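Aerobic respiration control sensor protein ArcB (Escherichia coli, PDB 2A0B) relays phosphoryl groups as a membrane sensor kinase that activates ArcA for anaerobic repression, this chain being its histidine-containing phosphotransfer (HPt) domain. Local coordinates at residues L12-L17 against K116-K121; K38-Y43 against E106-D111; S49-T52 against G58-E61; K65-A70 against L81-Q86; L75-Q80 against I101-E106. One frame throughout, in Å; residues are numbered along the deposited sequence. Where two conformers were deposited one is given.

Contact 1: L12-L17 against K116-K121; sequences LDIPML and KAWVAK
Helix 14-23 and the loop leading into it meet the C-terminal end of helix 93-122 through one large side chain, Trp118, against which Leu12, Ile14 and Leu17 all rest. Trp118 CG stands anti to the backbone N (chi1 -174°), which carries the indole away from its own helix and up against the three aliphatic chains. In the conformer described, Ile14 comes over a face: its CD1 lies 3.9 Å from the centroid of the five-membered ring and 24° off the ring normal, a CH-pi contact, and is 3.6 Å from Trp118 NE1. Farther along the ring system, Ile14 CG2 is 3.9 Å from Trp118 CZ2. The packing joins the N-terminal helical segment to the last helix of the HPt bundle, and Leu115, one turn before Trp118, also touches Leu12 and Leu17. Leu12 works at the root of the indole, where its CD1 is 3.7 Å from Trp118 CB. Leu17 reaches the far end of the benzene ring obliquely, with CB 3.7 Å from Trp118 CZ3. No hydrogen bond crosses the contact. Asp13 N-caps helix 14-23, its OD1 accepting a weak bond of 3.3 Å from Met16 N, while Glu18 and Leu21 also touch Trp118.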
# COMPACT_ATOMS: atom_id res chain seq x y z
N LEU A 12 3.93 -7.16 6.12
CA LEU A 12 3.32 -8.02 5.01
C LEU A 12 2.22 -8.85 5.59
O LEU A 12 2.12 -9.18 6.75
CB LEU A 12 4.41 -9.02 4.59
CG LEU A 12 5.74 -8.39 4.12
CD1 LEU A 12 6.73 -9.51 3.77
CD2 LEU A 12 5.48 -7.39 3.02
N ASP A 13 1.34 -9.37 4.66
CA ASP A 13 0.35 -10.33 5.10
C ASP A 13 0.91 -11.75 4.87
O ASP A 13 0.75 -12.28 3.72
CB ASP A 13 -0.93 -10.14 4.29
CG ASP A 13 -2.07 -11.02 4.76
OD1 ASP A 13 -1.93 -11.97 5.51
OD2 ASP A 13 -3.18 -10.58 4.34
N ILE A 14 1.65 -12.28 5.79
CA ILE A 14 2.37 -13.55 5.64
C ILE A 14 1.44 -14.74 5.41
O ILE A 14 1.74 -15.45 4.42
CB ILE A 14 3.35 -13.83 6.79
CG1 ILE A 14 4.25 -12.60 6.90
CG2 ILE A 14 4.16 -15.09 6.45
CD1 ILE A 14 5.09 -12.33 5.69
N PRO A 15 0.36 -14.88 6.11
CA PRO A 15 -0.58 -16.01 5.85
C PRO A 15 -1.06 -15.94 4.39
O PRO A 15 -1.09 -17.02 3.74
CB PRO A 15 -1.72 -15.79 6.80
CG PRO A 15 -0.98 -15.20 8.02
CD PRO A 15 -0.08 -14.18 7.34
N MET A 16 -1.46 -14.82 3.87
CA MET A 16 -1.97 -14.69 2.51
C MET A 16 -0.85 -15.02 1.54
O MET A 16 -0.98 -15.77 0.54
CB MET A 16 -2.58 -13.32 2.21
CG MET A 16 -2.92 -13.08 0.73
SD MET A 16 -1.52 -12.43 -0.18
CE MET A 16 -2.30 -11.59 -1.56
N LEU A 17 0.37 -14.48 1.74
CA LEU A 17 1.47 -14.72 0.84
C LEU A 17 1.87 -16.20 0.83
O LEU A 17 2.24 -16.65 -0.28
CB LEU A 17 2.69 -13.82 1.24
CG LEU A 17 2.36 -12.37 0.87
CD1 LEU A 17 3.40 -11.51 1.68
CD2 LEU A 17 2.53 -12.01 -0.59
N LYS A 116 10.04 -7.95 -1.58
CA LYS A 116 10.94 -8.63 -2.56
C LYS A 116 11.85 -9.58 -1.84
O LYS A 116 12.11 -10.72 -2.22
CB LYS A 116 11.76 -7.67 -3.38
CG LYS A 116 10.99 -7.00 -4.49
CD LYS A 116 11.76 -5.94 -5.22
CE LYS A 116 11.03 -5.34 -6.39
NZ LYS A 116 11.80 -4.20 -7.00
N ALA A 117 12.45 -9.14 -0.70
CA ALA A 117 13.35 -10.00 0.03
C ALA A 117 12.68 -11.21 0.60
O ALA A 117 13.24 -12.31 0.61
CB ALA A 117 14.01 -9.12 1.13
N TRP A 118 11.44 -11.10 1.09
CA TRP A 118 10.70 -12.18 1.69
C TRP A 118 10.40 -13.23 0.58
O TRP A 118 10.57 -14.40 0.92
CB TRP A 118 9.37 -11.63 2.26
CG TRP A 118 8.64 -12.71 3.01
CD1 TRP A 118 8.79 -13.09 4.29
CD2 TRP A 118 7.68 -13.62 2.42
NE1 TRP A 118 7.98 -14.18 4.58
CE2 TRP A 118 7.29 -14.50 3.42
CE3 TRP A 118 7.15 -13.72 1.12
CZ2 TRP A 118 6.36 -15.53 3.24
CZ3 TRP A 118 6.23 -14.76 0.91
CH2 TRP A 118 5.85 -15.59 1.95
N VAL A 119 10.06 -12.72 -0.59
CA VAL A 119 9.69 -13.71 -1.63
C VAL A 119 10.96 -14.46 -2.06
O VAL A 119 10.89 -15.69 -2.31
CB VAL A 119 9.05 -13.07 -2.85
CG1 VAL A 119 8.80 -14.11 -3.97
CG2 VAL A 119 7.70 -12.43 -2.60
N ALA A 120 12.06 -13.74 -2.12
CA ALA A 120 13.35 -14.36 -2.46
C ALA A 120 13.72 -15.44 -1.46
O ALA A 120 14.17 -16.54 -1.88
CB ALA A 120 14.47 -13.33 -2.51
N LYS A 121 13.54 -15.27 -0.17
CA LYS A 121 13.86 -16.22 0.86
C LYS A 121 12.88 -17.38 0.96
O LYS A 121 13.26 -18.52 1.25
CB LYS A 121 13.93 -15.50 2.21
CG LYS A 121 14.21 -16.40 3.40
CD LYS A 121 15.11 -15.71 4.43
CE LYS A 121 16.06 -16.72 5.05
NZ LYS A 121 17.46 -16.48 4.57

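Contact 2: K38-Y43 against E106-D111; sequences KMMPGY and EEWRHD. With ZN (zinc ion), chain B.
Glu107 OE2 makes the shortest polar bond here, 2.0 Å to the zinc ion, on the side of helix 93-122 turned away from helix 26-52. His77 and Glu103 supply the other ligand atoms. Between the two segments themselves the contact is apolar and is carried by Trp108, whose indole fills the gap toward Met40 and Pro41. The helix segments run antiparallel, their N-to-C directions 172° apart and their axes 11.0 Å apart at closest approach, a spacing that a large ring can bridge. Met40 CB sits almost squarely over one face of the indole, 3.6 Å from the centroid of the six-membered ring and 5° off its normal, a CH-pi contact. The methionine then bends at chi2 and chi3 and slides back along the tryptophan, bringing CE to 3.9 Å from Trp108 CG. Its sulfur makes a longer Met-aromatic contact, SD being 5.3 Å from the centroid of the five-membered ring. Pro41 crosses the indole at about a right angle, its CD 3.8 Å from Trp108 CZ2. On the opposite face, in the conformer described, Arg109 CG lies 3.4 Å above the ring plane. With an alanine here instead of Trp108, Met40 CB and CE would probably lose the surface they rest on and a gap would open between the helices. Met40 also touches Met104 and Ile66, which places this antiparallel helix packing around Trp108 in the core of the four-helix bundle of the HPt domain.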
# COMPACT_ATOMS: atom_id res chain seq x y z
N LYS A 38 5.49 0.42 -10.60
CA LYS A 38 5.41 1.42 -11.63
C LYS A 38 4.23 2.38 -11.45
O LYS A 38 4.30 3.46 -12.00
CB LYS A 38 5.39 0.79 -13.03
CG LYS A 38 4.11 0.54 -13.76
CD LYS A 38 4.40 0.22 -15.23
CE LYS A 38 4.03 -1.22 -15.55
NZ LYS A 38 4.37 -1.50 -16.99
N MET A 39 3.18 1.91 -10.73
CA MET A 39 2.02 2.78 -10.63
C MET A 39 2.05 3.69 -9.37
O MET A 39 1.45 4.76 -9.41
CB MET A 39 0.72 1.97 -10.50
CG MET A 39 0.54 1.00 -11.69
SD MET A 39 0.50 1.77 -13.30
CE MET A 39 -0.90 2.82 -13.20
N MET A 40 2.78 3.20 -8.39
CA MET A 40 2.74 3.94 -7.09
C MET A 40 3.25 5.36 -7.17
O MET A 40 2.61 6.24 -6.52
CB MET A 40 3.43 3.15 -6.00
CG MET A 40 2.60 2.25 -5.12
SD MET A 40 1.20 3.09 -4.32
CE MET A 40 1.85 3.41 -2.65
N PRO A 41 4.28 5.69 -7.92
CA PRO A 41 4.70 7.09 -8.00
C PRO A 41 3.57 8.00 -8.40
O PRO A 41 3.30 9.10 -7.82
CB PRO A 41 5.85 7.13 -9.01
CG PRO A 41 6.38 5.75 -8.97
CD PRO A 41 5.19 4.83 -8.70
N GLY A 42 2.77 7.65 -9.42
CA GLY A 42 1.66 8.40 -9.86
C GLY A 42 0.51 8.43 -8.87
O GLY A 42 -0.16 9.47 -8.74
N TYR A 43 0.22 7.35 -8.15
CA TYR A 43 -0.84 7.29 -7.17
C TYR A 43 -0.47 8.27 -5.99
O TYR A 43 -1.39 8.95 -5.57
CB TYR A 43 -1.11 5.89 -6.61
CG TYR A 43 -1.64 4.85 -7.65
CD1 TYR A 43 -2.06 5.27 -8.87
CD2 TYR A 43 -1.61 3.55 -7.19
CE1 TYR A 43 -2.56 4.28 -9.78
CE2 TYR A 43 -2.11 2.52 -8.08
CZ TYR A 43 -2.52 3.02 -9.28
OH TYR A 43 -3.06 2.05 -10.22
N GLU A 106 6.86 8.41 2.03
CA GLU A 106 8.22 8.13 2.48
C GLU A 106 8.54 6.66 2.54
O GLU A 106 9.73 6.32 2.41
CB GLU A 106 8.50 8.71 3.92
CG GLU A 106 8.55 10.24 3.88
CD GLU A 106 8.78 10.86 5.29
OE1 GLU A 106 9.25 10.19 6.19
OE2 GLU A 106 8.40 12.04 5.35
N GLU A 107 7.60 5.72 2.79
CA GLU A 107 7.93 4.36 3.02
C GLU A 107 7.55 3.33 1.86
O GLU A 107 8.09 2.25 2.13
CB GLU A 107 7.23 3.80 4.22
CG GLU A 107 5.73 3.55 3.98
CD GLU A 107 5.18 2.92 5.20
OE1 GLU A 107 5.49 1.83 5.68
OE2 GLU A 107 4.35 3.65 5.82
N TRP A 108 6.81 3.81 0.91
CA TRP A 108 6.34 2.61 0.10
C TRP A 108 7.46 1.87 -0.64
O TRP A 108 7.27 0.63 -0.68
CB TRP A 108 5.27 3.11 -0.86
CG TRP A 108 5.69 3.96 -1.98
CD1 TRP A 108 5.74 5.32 -2.07
CD2 TRP A 108 6.20 3.52 -3.26
NE1 TRP A 108 6.18 5.77 -3.26
CE2 TRP A 108 6.48 4.61 -4.02
CE3 TRP A 108 6.38 2.17 -3.73
CZ2 TRP A 108 7.00 4.56 -5.33
CZ3 TRP A 108 6.89 2.13 -5.03
CH2 TRP A 108 7.17 3.26 -5.78
N ARG A 109 8.48 2.62 -1.06
CA ARG A 109 9.56 1.84 -1.75
C ARG A 109 10.18 0.88 -0.82
O ARG A 109 10.59 -0.29 -1.12
CB ARG A 109 10.48 2.82 -2.47
CG ARG A 109 9.90 3.76 -3.50
CD ARG A 109 10.92 4.61 -4.22
NE ARG A 109 10.41 5.43 -5.32
CZ ARG A 109 9.86 6.63 -5.22
NH1 ARG A 109 9.69 7.18 -4.01
NH2 ARG A 109 9.43 7.25 -6.30
N HIS A 110 10.41 1.22 0.50
CA HIS A 110 10.94 0.32 1.47
C HIS A 110 10.12 -0.93 1.72
O HIS A 110 10.57 -2.05 1.87
CB HIS A 110 11.23 1.10 2.81
CG HIS A 110 11.51 0.24 3.98
ND1 HIS A 110 12.74 -0.34 4.19
CD2 HIS A 110 10.79 -0.20 5.05
CE1 HIS A 110 12.75 -1.07 5.27
NE2 HIS A 110 11.57 -1.01 5.84
N ASP A 111 8.76 -0.73 1.81
CA ASP A 111 7.86 -1.84 2.00
C ASP A 111 7.98 -2.77 0.70
O ASP A 111 8.00 -3.96 1.06
CB ASP A 111 6.42 -1.33 2.05
CG ASP A 111 5.95 -0.73 3.37
OD1 ASP A 111 6.79 0.09 3.87
OD2 ASP A 111 4.94 -1.00 4.01
ZN ZN B . 4.02 3.30 7.80

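Contact 3: S49-T52 against G58-E61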
# COMPACT_ATOMS: atom_id res chain seq x y z
N SER A 49 -1.56 15.98 -4.76
CA SER A 49 -2.18 17.13 -5.43
C SER A 49 -3.59 17.32 -4.88
O SER A 49 -4.01 18.45 -4.57
CB SER A 49 -2.03 17.05 -6.93
OG SER A 49 -2.88 16.06 -7.48
N ASN A 50 -4.29 16.23 -4.55
CA ASN A 50 -5.62 16.35 -3.95
C ASN A 50 -5.54 16.94 -2.53
O ASN A 50 -6.40 17.72 -2.10
CB ASN A 50 -6.30 14.97 -3.95
CG ASN A 50 -6.94 14.67 -5.31
OD1 ASN A 50 -6.71 13.64 -5.94
ND2 ASN A 50 -7.82 15.57 -5.75
N LEU A 51 -4.48 16.59 -1.81
CA LEU A 51 -4.30 17.10 -0.44
C LEU A 51 -4.14 18.63 -0.57
O LEU A 51 -4.85 19.35 0.14
CB LEU A 51 -3.11 16.48 0.24
CG LEU A 51 -2.84 16.92 1.69
CD1 LEU A 51 -4.05 16.64 2.59
CD2 LEU A 51 -1.56 16.32 2.21
N THR A 52 -3.33 19.06 -1.52
CA THR A 52 -3.12 20.52 -1.70
C THR A 52 -4.38 21.27 -2.07
O THR A 52 -4.69 22.36 -1.57
CB THR A 52 -2.07 20.79 -2.79
OG1 THR A 52 -0.83 20.28 -2.32
CG2 THR A 52 -1.95 22.29 -3.09
N GLY A 58 -11.39 13.37 -3.85
CA GLY A 58 -10.19 12.98 -4.60
C GLY A 58 -9.25 12.19 -3.72
O GLY A 58 -8.68 11.15 -4.06
N ILE A 59 -9.02 12.66 -2.46
CA ILE A 59 -8.19 11.95 -1.53
C ILE A 59 -8.77 10.60 -1.15
O ILE A 59 -8.03 9.60 -1.15
CB ILE A 59 -8.00 12.74 -0.19
CG1 ILE A 59 -7.29 14.07 -0.49
CG2 ILE A 59 -7.30 11.90 0.86
CD1 ILE A 59 -7.37 14.96 0.78
N VAL A 60 -10.06 10.49 -0.88
CA VAL A 60 -10.67 9.24 -0.47
C VAL A 60 -10.63 8.27 -1.68
O VAL A 60 -10.41 7.10 -1.41
CB VAL A 60 -12.12 9.52 -0.02
CG1 VAL A 60 -12.93 8.24 0.15
CG2 VAL A 60 -12.07 10.29 1.32
N GLU A 61 -10.88 8.77 -2.86
CA GLU A 61 -10.90 7.87 -4.04
C GLU A 61 -9.54 7.26 -4.33
O GLU A 61 -9.39 6.05 -4.53
CB GLU A 61 -11.41 8.64 -5.27
CG GLU A 61 -12.88 8.35 -5.53
CD GLU A 61 -13.61 9.47 -6.24
OE1 GLU A 61 -12.94 10.30 -6.90
OE2 GLU A 61 -14.86 9.54 -6.13
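Asn50 and Gly58 meet with a carboxamide laid alongside a bare stretch of backbone. The amide carbon Asn50 CG is 3.7 Å from Gly58 CA, and the two ends of the group follow different parts of the glycine: Asn50 ND2 is 3.7 Å from Gly58 CA, and Asn50 OD1 is 3.7 Å from Gly58 C. None of these is a hydrogen bond; between the segments the amide meets the glycine by van der Waals contact. The fit depends on the missing side chain, because a beta carbon built on Gly58 would fall 2.2 Å from Asn50 ND2, a clash. Asn50 CG lies beside its own backbone N (chi1 -82°), which brings the amide up against the glycine backbone. This close approach, with Asn50 CA and Ile59 CA 5.6 Å apart, belongs to the turn at one end of the helical bundle, where helix 26-52 ends and helix 56-72 sets off after a short connection. Asp55, in that connection, accepts a hydrogen bond from Gly58 N and also touches Asn50. Next to the glycine, Ile59 reaches back across the junction. Its CG1 packs on the aliphatic root of the asparagine, 3.7 Å from Asn50 CB, and its chain continues extended (chi2 168°) until CD1 is 3.9 Å from Leu51 CA. The leucine side chain meets it at a slant, the two CD1 atoms of Leu51 and Ile59 being 4.1 Å apart. Beyond the hairpin, Trp93 and Val97 of helix 93-122 touch Ile59, and Ile101 of that helix touches Leu51.

Contact 4: K65-A70 against L81-Q86; sequences KIKGAA and LGQQIQ
Lys67 and Gly82 bring helices 56-72 and 76-85 very near each other, with their CA atoms 4.5 Å apart. Gly82 permits this spacing: a beta carbon built on it would point at the other helix and stand about 3.1 Å from Lys67 N, a tight fit. From this point Lys67 runs out fully extended beside Gln83, both side chains pointing the same way. With Lys67 CG anti to the backbone N (chi1 178°), the lysine methylenes follow the glutamine, and Lys67 CD lies 3.4 Å from Gln83 OE1. Gln83 is bent at chi2, which turns its amide oxygen to the lysine end. Lys67 NZ donates to Gln83 OE1 at 2.6 Å, a short bond that reaches the oxygen at a C=O...N angle of 143° and from 36° out of the carbonyl plane. Gln86 crosses the lysine at about a right angle, its NE2 3.8 Å from Lys67 NZ. The other end of that amide is engaged outside the segments, where OE1 takes a hydrogen bond from His64 ND1. A methionine in place of Lys67 would probably cost Gln83 OE1 the ammonium donor and remove the positive charge from beside the Gln86 amide. His64 is the phosphorylation site, three residues and so about one helical turn before Lys67. The bond from Gln86 is consistent with a second-shell residue that fixes the rotation of the imidazole, and His64, Lys67 and Gly68 together match the HxxKG pattern characteristic of HPt domains.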
# COMPACT_ATOMS: atom_id res chain seq x y z
N LYS A 65 -8.11 3.33 -4.05
CA LYS A 65 -7.36 2.66 -5.14
C LYS A 65 -6.08 2.03 -4.62
O LYS A 65 -5.76 0.85 -4.86
CB LYS A 65 -7.11 3.66 -6.24
CG LYS A 65 -6.69 3.16 -7.62
CD LYS A 65 -6.30 4.34 -8.51
CE LYS A 65 -7.47 5.27 -8.71
NZ LYS A 65 -7.11 6.49 -9.50
N ILE A 66 -5.34 2.82 -3.78
CA ILE A 66 -4.11 2.21 -3.24
C ILE A 66 -4.38 1.10 -2.32
O ILE A 66 -3.61 0.11 -2.23
CB ILE A 66 -3.33 3.40 -2.52
CG1 ILE A 66 -2.81 4.35 -3.56
CG2 ILE A 66 -2.19 2.80 -1.72
CD1 ILE A 66 -2.43 5.73 -2.96
N LYS A 67 -5.40 1.08 -1.43
CA LYS A 67 -5.78 0.08 -0.51
C LYS A 67 -5.94 -1.29 -1.33
O LYS A 67 -5.41 -2.26 -0.86
CB LYS A 67 -7.09 0.41 0.20
CG LYS A 67 -7.52 -0.68 1.14
CD LYS A 67 -8.93 -0.52 1.68
CE LYS A 67 -9.34 -1.71 2.55
NZ LYS A 67 -10.82 -1.53 2.82
N GLY A 68 -6.71 -1.08 -2.38
CA GLY A 68 -6.94 -2.36 -3.17
C GLY A 68 -5.65 -2.87 -3.80
O GLY A 68 -5.40 -4.11 -3.78
N ALA A 69 -4.90 -1.99 -4.42
CA ALA A 69 -3.64 -2.30 -5.10
C ALA A 69 -2.69 -2.96 -4.16
O ALA A 69 -2.11 -4.03 -4.33
CB ALA A 69 -3.03 -1.11 -5.81
N ALA A 70 -2.44 -2.28 -2.97
CA ALA A 70 -1.55 -2.92 -2.02
C ALA A 70 -1.96 -4.21 -1.42
O ALA A 70 -1.20 -5.14 -1.18
CB ALA A 70 -1.36 -1.86 -0.85
N LEU A 81 -2.82 1.81 5.75
CA LEU A 81 -2.78 3.29 5.54
C LEU A 81 -3.80 3.81 4.59
O LEU A 81 -4.45 4.84 4.58
CB LEU A 81 -1.39 3.76 5.02
CG LEU A 81 -0.31 3.86 6.07
CD1 LEU A 81 0.97 4.24 5.34
CD2 LEU A 81 -0.77 4.91 7.07
N GLY A 82 -4.02 2.99 3.47
CA GLY A 82 -5.00 3.42 2.47
C GLY A 82 -6.40 3.26 3.10
O GLY A 82 -7.17 4.16 2.73
N GLN A 83 -6.63 2.33 3.94
CA GLN A 83 -7.93 2.22 4.63
C GLN A 83 -8.17 3.48 5.48
O GLN A 83 -9.25 4.08 5.38
CB GLN A 83 -7.97 0.96 5.47
CG GLN A 83 -9.17 0.91 6.41
CD GLN A 83 -10.47 0.75 5.67
OE1 GLN A 83 -10.50 0.46 4.48
NE2 GLN A 83 -11.60 0.97 6.35
N GLN A 84 -7.11 3.89 6.22
CA GLN A 84 -7.32 5.13 7.02
C GLN A 84 -7.55 6.32 6.14
O GLN A 84 -8.49 7.12 6.40
CB GLN A 84 -6.06 5.36 7.88
CG GLN A 84 -5.90 4.34 8.97
CD GLN A 84 -4.50 4.25 9.57
OE1 GLN A 84 -4.22 3.32 10.32
NE2 GLN A 84 -3.54 5.07 9.20
N ILE A 85 -6.83 6.56 5.05
CA ILE A 85 -6.98 7.64 4.12
C ILE A 85 -8.38 7.71 3.50
O ILE A 85 -8.97 8.75 3.30
CB ILE A 85 -5.89 7.63 3.01
CG1 ILE A 85 -4.53 7.92 3.73
CG2 ILE A 85 -6.11 8.64 1.95
CD1 ILE A 85 -3.29 7.61 2.92
N GLN A 86 -8.95 6.49 3.23
CA GLN A 86 -10.30 6.56 2.65
C GLN A 86 -11.35 6.57 3.71
O GLN A 86 -12.55 6.38 3.34
CB GLN A 86 -10.48 5.35 1.66
CG GLN A 86 -10.59 4.04 2.35
CD GLN A 86 -11.33 2.89 1.64
OE1 GLN A 86 -11.20 2.77 0.44
NE2 GLN A 86 -12.04 2.08 2.38

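Contact 5: L75-Q80 against I101-E106. With ZN (zinc ion), chain B.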
# COMPACT_ATOMS: atom_id res chain seq x y z
N LEU A 75 0.72 -6.24 0.72
CA LEU A 75 1.41 -5.10 1.53
C LEU A 75 0.38 -4.66 2.60
O LEU A 75 -0.24 -3.64 2.28
CB LEU A 75 1.86 -4.05 0.55
CG LEU A 75 3.01 -4.49 -0.43
CD1 LEU A 75 3.18 -3.56 -1.59
CD2 LEU A 75 4.29 -4.64 0.39
N ARG A 76 0.32 -5.38 3.68
CA ARG A 76 -0.71 -5.19 4.71
C ARG A 76 -0.62 -3.78 5.37
O ARG A 76 -1.65 -3.16 5.50
CB ARG A 76 -0.48 -6.27 5.75
CG ARG A 76 -1.41 -6.36 6.95
CD ARG A 76 -0.61 -6.80 8.16
NE ARG A 76 -0.36 -8.18 8.44
CZ ARG A 76 -1.12 -9.23 8.73
NH1 ARG A 76 -2.46 -9.21 8.77
NH2 ARG A 76 -0.58 -10.43 8.96
N HIS A 77 0.63 -3.32 5.59
CA HIS A 77 0.63 -1.97 6.26
C HIS A 77 0.27 -0.87 5.34
O HIS A 77 -0.43 0.14 5.70
CB HIS A 77 2.08 -1.80 6.79
CG HIS A 77 2.30 -0.40 7.36
ND1 HIS A 77 1.55 0.01 8.44
CD2 HIS A 77 3.10 0.57 6.93
CE1 HIS A 77 1.94 1.27 8.71
NE2 HIS A 77 2.81 1.60 7.82
N LEU A 78 0.60 -0.89 4.04
CA LEU A 78 0.22 0.07 3.06
C LEU A 78 -1.32 -0.01 2.85
O LEU A 78 -1.98 0.98 2.65
CB LEU A 78 0.90 0.01 1.69
CG LEU A 78 2.44 0.15 1.71
CD1 LEU A 78 3.02 0.17 0.32
CD2 LEU A 78 2.75 1.55 2.33
N GLN A 79 -1.81 -1.26 2.93
CA GLN A 79 -3.29 -1.40 2.82
C GLN A 79 -4.04 -0.72 3.97
O GLN A 79 -5.01 -0.00 3.70
CB GLN A 79 -3.60 -2.91 2.82
CG GLN A 79 -5.09 -3.16 2.50
CD GLN A 79 -5.42 -4.63 2.71
OE1 GLN A 79 -6.38 -5.09 2.08
NE2 GLN A 79 -4.73 -5.37 3.51
N GLN A 80 -3.45 -0.85 5.15
CA GLN A 80 -4.07 -0.22 6.34
C GLN A 80 -3.95 1.30 6.27
O GLN A 80 -4.93 2.02 6.57
CB GLN A 80 -3.47 -0.77 7.62
CG GLN A 80 -4.13 -0.20 8.87
CD GLN A 80 -5.64 -0.28 8.90
OE1 GLN A 80 -6.24 -1.24 8.36
NE2 GLN A 80 -6.31 0.70 9.52
N ILE A 101 -0.55 10.44 4.37
CA ILE A 101 -0.10 10.62 3.01
C ILE A 101 1.41 10.67 3.00
O ILE A 101 2.13 10.06 2.25
CB ILE A 101 -0.78 11.75 2.28
CG1 ILE A 101 -2.31 11.39 2.13
CG2 ILE A 101 -0.05 12.12 1.01
CD1 ILE A 101 -3.08 12.58 1.56
N GLU A 102 2.00 11.61 3.85
CA GLU A 102 3.46 11.67 3.88
C GLU A 102 4.10 10.38 4.33
O GLU A 102 5.18 10.03 3.80
CB GLU A 102 3.79 12.78 4.94
CG GLU A 102 5.30 12.99 5.00
CD GLU A 102 5.99 13.52 3.78
OE1 GLU A 102 5.44 14.15 2.84
OE2 GLU A 102 7.21 13.25 3.73
N GLU A 103 3.60 9.64 5.28
CA GLU A 103 4.07 8.38 5.76
C GLU A 103 4.11 7.36 4.56
O GLU A 103 5.13 6.75 4.32
CB GLU A 103 3.17 7.83 6.83
CG GLU A 103 3.69 6.54 7.38
CD GLU A 103 2.76 5.96 8.39
OE1 GLU A 103 1.89 6.66 9.04
OE2 GLU A 103 2.82 4.74 8.69
N MET A 104 2.97 7.38 3.87
CA MET A 104 2.95 6.51 2.64
C MET A 104 4.01 6.89 1.65
O MET A 104 4.73 6.01 1.11
CB MET A 104 1.59 6.70 1.92
CG MET A 104 1.61 5.90 0.61
SD MET A 104 0.60 4.39 0.80
CE MET A 104 -0.98 5.25 0.94
N LYS A 105 4.20 8.17 1.32
CA LYS A 105 5.13 8.67 0.35
C LYS A 105 6.55 8.23 0.74
O LYS A 105 7.38 7.82 -0.09
CB LYS A 105 5.02 10.19 0.28
CG LYS A 105 6.12 10.83 -0.59
CD LYS A 105 5.91 12.35 -0.58
CE LYS A 105 6.49 12.98 -1.84
NZ LYS A 105 6.58 14.47 -1.69
N GLU A 106 6.86 8.41 2.03
CA GLU A 106 8.22 8.13 2.48
C GLU A 106 8.54 6.66 2.54
O GLU A 106 9.73 6.32 2.41
CB GLU A 106 8.50 8.71 3.92
CG GLU A 106 8.55 10.24 3.88
CD GLU A 106 8.78 10.86 5.29
OE1 GLU A 106 9.25 10.19 6.19
OE2 GLU A 106 8.40 12.04 5.35
ZN ZN B . 4.02 3.30 7.80
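His77 and Glu103 share the zinc ion, each giving one atom: His77 NE2 is 2.1 Å from the metal and Glu103 OE2 is also 2.1 Å from it. The two ligand atoms, His77 NE2 and Glu103 OE2, are 3.3 Å apart, a separation set by the shared metal and not by a hydrogen bond. The carboxylate oxygen stands at the edge of the imidazole, in its plane, while the ring and carboxylate planes are 31° apart. Glu103 binds through one oxygen, since its OE1 is 4.2 Å from the zinc. Glu103 CG lies opposite its backbone N (chi1 -177°) and the chain runs on extended, which projects the carboxylate toward helix 76-85. Glu107, one turn on, adds the third ligand from this chain. In the next shell Asp111 touches His77 and Leu81 touches Glu103. Farther inside, Leu78 CD2 meets Met104 SD at 3.9 Å in the conformer described, apolar contact that packs the same helix pair together on the buried side of the metal site. With one imidazole and two carboxylates as ligands, the zinc probably offsets the negative charge gathered on helix 93-122 while tying that helix to helix 76-85.

How the contacts relate
Helix 93-122 takes part in contacts 5, 2 and 1, meeting helix 76-85, then 26-52, then 14-23 along its length. Contacts 3 and 4 join helix 56-72 to its neighbours in sequence, 26-52 and 76-85. Contact 1 brackets the other four along the chain; within contact 2, contact 3 closes before contacts 4 and 5 open, and these two interleave. Contacts 1 and 3 lie at opposite ends, their centres 30 Å apart, whereas contact 5 is only 8 Å from contact 4 and 9 Å from contact 2, centre to centre. Contact 4, its Gln86 side chain about 3 Å from that of His64, and zinc-bearing contact 5 both set helix 76-85 against its bundle neighbours.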